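Side-chain contact in C protein alpha-antigen (Streptococcus agalactiae, PDB 1YWM), which is a cell-wall-anchored surface antigen that may act in virulence and immunity, represented by its N-terminal domain, a beta sandwich followed by a three-helix bundle: residues E131-N136 against T148-G153. Numbering follows the deposited sequence.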
ATOM      1  N   GLU A 131       6.480  10.216  11.501  1.00 13.04           N
ATOM      2  CA  GLU A 131       7.673  11.090  11.515  1.00 12.82           C
ATOM      3  C   GLU A 131       7.551  12.161  12.598  1.00 14.24           C
ATOM      4  O   GLU A 131       8.547  12.527  13.218  1.00 13.15           O
ATOM      5  CB  GLU A 131       7.921  11.753  10.138  1.00 15.71           C
ATOM      6  CG  GLU A 131       8.402  10.762   9.055  1.00 21.61           C
ATOM      7  CD  GLU A 131       9.544   9.860   9.528  1.00 40.42           C
ATOM      8  OE1 GLU A 131       9.422   8.598   9.419  1.00 26.88           O
ATOM      9  OE2 GLU A 131      10.561  10.418  10.022  1.00 26.45           O
ATOM     10  N   GLU A 132       6.336  12.628  12.845  1.00 16.54           N
ATOM     11  CA  GLU A 132       6.116  13.629  13.907  1.00 16.86           C
ATOM     12  C   GLU A 132       6.413  13.050  15.297  1.00 16.71           C
ATOM     13  O   GLU A 132       7.072  13.713  16.135  1.00 14.00           O
ATOM     14  CB  GLU A 132       4.709  14.192  13.828  1.00 19.22           C
ATOM     15  CG  GLU A 132       4.472  14.962  12.522  1.00 21.30           C
ATOM     16  CD  GLU A 132       3.008  15.223  12.223  1.00 30.32           C
ATOM     17  OE1 GLU A 132       2.741  15.939  11.242  1.00 33.77           O
ATOM     18  OE2 GLU A 132       2.120  14.696  12.940  1.00 24.99           O
ATOM     19  N   VAL A 133       5.975  11.814  15.542  1.00 14.44           N
ATOM     20  CA  VAL A 133       6.239  11.168  16.843  1.00 17.60           C
ATOM     21  C   VAL A 133       7.728  10.844  16.960  1.00 16.18           C
ATOM     22  O   VAL A 133       8.318  10.973  18.031  1.00 14.16           O
ATOM     23  CB  VAL A 133       5.357   9.916  17.068  1.00 15.84           C
ATOM     24  CG1 VAL A 133       5.703   9.187  18.391  1.00 13.68           C
ATOM     25  CG2 VAL A 133       3.866  10.300  17.013  1.00 10.24           C
ATOM     26  N   ARG A 134       8.340  10.393  15.866  1.00 10.98           N
ATOM     27  CA  ARG A 134       9.768  10.131  15.857  1.00 11.62           C
ATOM     28  C   ARG A 134      10.541  11.393  16.259  1.00 15.73           C
ATOM     29  O   ARG A 134      11.471  11.349  17.092  1.00 17.35           O
ATOM     30  CB  ARG A 134      10.194   9.732  14.425  1.00  8.29           C
ATOM     31  CG  ARG A 134      11.512   9.026  14.312  1.00 24.19           C
ATOM     32  CD  ARG A 134      11.847   8.544  12.874  1.00 19.12           C
ATOM     33  NE  ARG A 134      10.926   7.512  12.358  1.00 30.01           N
ATOM     34  CZ  ARG A 134      10.999   6.205  12.678  1.00 38.02           C
ATOM     35  NH1 ARG A 134      10.154   5.294  12.164  1.00 30.31           N
ATOM     36  NH2 ARG A 134      11.927   5.805  13.521  1.00 24.88           N
ATOM     37  N   THR A 135      10.162  12.522  15.661  1.00 13.16           N
ATOM     38  CA  THR A 135      10.861  13.781  15.910  1.00 15.03           C
ATOM     39  C   THR A 135      10.696  14.156  17.393  1.00 17.22           C
ATOM     40  O   THR A 135      11.653  14.501  18.075  1.00 15.39           O
ATOM     41  CB  THR A 135      10.296  14.899  14.997  1.00 20.74           C
ATOM     42  OG1 THR A 135      10.722  14.651  13.648  1.00 18.00           O
ATOM     43  CG2 THR A 135      10.956  16.240  15.324  1.00 17.19           C
ATOM     44  N   ASN A 136       9.467  14.065  17.869  1.00 10.96           N
ATOM     45  CA  ASN A 136       9.181  14.309  19.276  1.00 15.18           C
ATOM     46  C   ASN A 136      10.005  13.386  20.192  1.00 17.06           C
ATOM     47  O   ASN A 136      10.671  13.861  21.136  1.00 13.18           O
ATOM     48  CB  ASN A 136       7.685  14.141  19.522  1.00 10.09           C
ATOM     49  CG  ASN A 136       7.275  14.493  20.942  1.00 20.65           C
ATOM     50  OD1 ASN A 136       7.997  15.192  21.657  1.00 18.05           O
ATOM     51  ND2 ASN A 136       6.104  14.042  21.338  1.00 13.65           N
ATOM     52  N   THR A 148      13.182   4.713  23.424  1.00 10.59           N
ATOM     53  CA  THR A 148      13.503   3.470  22.745  1.00 14.09           C
ATOM     54  C   THR A 148      12.253   2.619  22.552  1.00 12.93           C
ATOM     55  O   THR A 148      12.064   2.010  21.495  1.00  9.40           O
ATOM     56  CB  THR A 148      14.594   2.749  23.535  1.00 14.62           C
ATOM     57  OG1 THR A 148      15.829   3.480  23.357  1.00 12.00           O
ATOM     58  CG2 THR A 148      14.872   1.345  22.965  1.00 10.88           C
ATOM     59  N   GLU A 149      11.397   2.576  23.567  1.00  8.69           N
ATOM     60  CA  GLU A 149      10.172   1.790  23.455  1.00 10.85           C
ATOM     61  C   GLU A 149       9.264   2.372  22.386  1.00 12.13           C
ATOM     62  O   GLU A 149       8.663   1.636  21.598  1.00 11.96           O
ATOM     63  CB  GLU A 149       9.440   1.738  24.814  1.00 14.82           C
ATOM     64  CG  GLU A 149       8.076   1.060  24.747  1.00 16.31           C
ATOM     65  CD  GLU A 149       7.375   1.026  26.105  1.00 38.87           C
ATOM     66  OE1 GLU A 149       6.378   0.289  26.244  1.00 26.45           O
ATOM     67  OE2 GLU A 149       7.815   1.748  27.036  1.00 24.54           O
ATOM     68  N   VAL A 150       9.164   3.699  22.355  1.00  6.96           N
ATOM     69  CA  VAL A 150       8.323   4.366  21.360  1.00 10.84           C
ATOM     70  C   VAL A 150       8.889   4.142  19.940  1.00 10.17           C
ATOM     71  O   VAL A 150       8.150   3.752  19.008  1.00 13.04           O
ATOM     72  CB  VAL A 150       8.120   5.859  21.668  1.00 12.23           C
ATOM     73  CG1 VAL A 150       7.466   6.623  20.452  1.00 12.22           C
ATOM     74  CG2 VAL A 150       7.247   6.011  22.956  1.00 12.65           C
ATOM     75  N   LEU A 151      10.191   4.337  19.775  1.00  8.99           N
ATOM     76  CA  LEU A 151      10.780   4.136  18.425  1.00  8.55           C
ATOM     77  C   LEU A 151      10.661   2.705  17.955  1.00 11.03           C
ATOM     78  O   LEU A 151      10.527   2.427  16.729  1.00 11.70           O
ATOM     79  CB  LEU A 151      12.245   4.564  18.435  1.00 11.16           C
ATOM     80  CG  LEU A 151      12.426   6.084  18.627  1.00 15.92           C
ATOM     81  CD1 LEU A 151      13.911   6.417  18.535  1.00 12.07           C
ATOM     82  CD2 LEU A 151      11.650   6.903  17.613  1.00 23.44           C
ATOM     83  N   THR A 152      10.726   1.760  18.893  1.00  8.16           N
ATOM     84  CA  THR A 152      10.582   0.351  18.530  1.00  9.85           C
ATOM     85  C   THR A 152       9.200   0.094  17.911  1.00 12.98           C
ATOM     86  O   THR A 152       9.058  -0.634  16.907  1.00 13.99           O
ATOM     87  CB  THR A 152      10.752  -0.538  19.831  1.00 14.75           C
ATOM     88  OG1 THR A 152      12.136  -0.604  20.214  1.00 10.64           O
ATOM     89  CG2 THR A 152      10.394  -2.008  19.542  1.00 17.07           C
ATOM     90  N   GLY A 153       8.182   0.679  18.526  1.00 12.14           N
ATOM     91  CA  GLY A 153       6.815   0.504  18.041  1.00 16.99           C
ATOM     92  C   GLY A 153       6.619   1.184  16.686  1.00 15.30           C
ATOM     93  O   GLY A 153       5.961   0.640  15.759  1.00 14.35           O
TER
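Arg134 and Leu151 mark the closest approach of two helical segments, 131-136 and 148-153, their CA atoms 6.6 Å apart, and no hydrogen bond passes between the two. Such a pairing illustrates how neighbouring helices of a small bundle can be joined by a few apolar groups, with charge kept to the margin. Inside, Val133 and Val150 both point toward the opposite segment and meet through one methyl apiece, Val133 CG1 lying 3.7 Å from Val150 CG1. In both valines the touching branch stands opposite the backbone N (chi1 176° in Val133, 168° in Val150), and the two side chains cross at about a right angle. Nearer the surface, Leu151 extends a single branch over the root of the arginine: its CD2 is 3.9 Å from Arg134 CG and 4.1 Å from Arg134 CA. Leu151 thus packs on the aliphatic part of Arg134, again at about a right angle, and CD2 lies obliquely to the guanidinium plane, farther off.

The charged end of Arg134 is directed elsewhere. A bend at chi3 (-65°) turns the chain after its extended first half; NE forms a salt bridge with Glu131 OE1 one turn earlier (3.5 Å), the hydrogen bond within it being weak, while NH2 pairs with Asp155, one turn beyond Leu151 on the partner helix. The arginine therefore joins the two helices twice, by its methylenes and by its charge.

Both segments belong to the antiparallel three-helix bundle that follows the beta sandwich, on helices 124-137 and 144-163. Helix 168-182 closes the inner side, where Val178 and Glu182 touch Val133, while Leu184 and Leu185, just past that helix, pack on Val150.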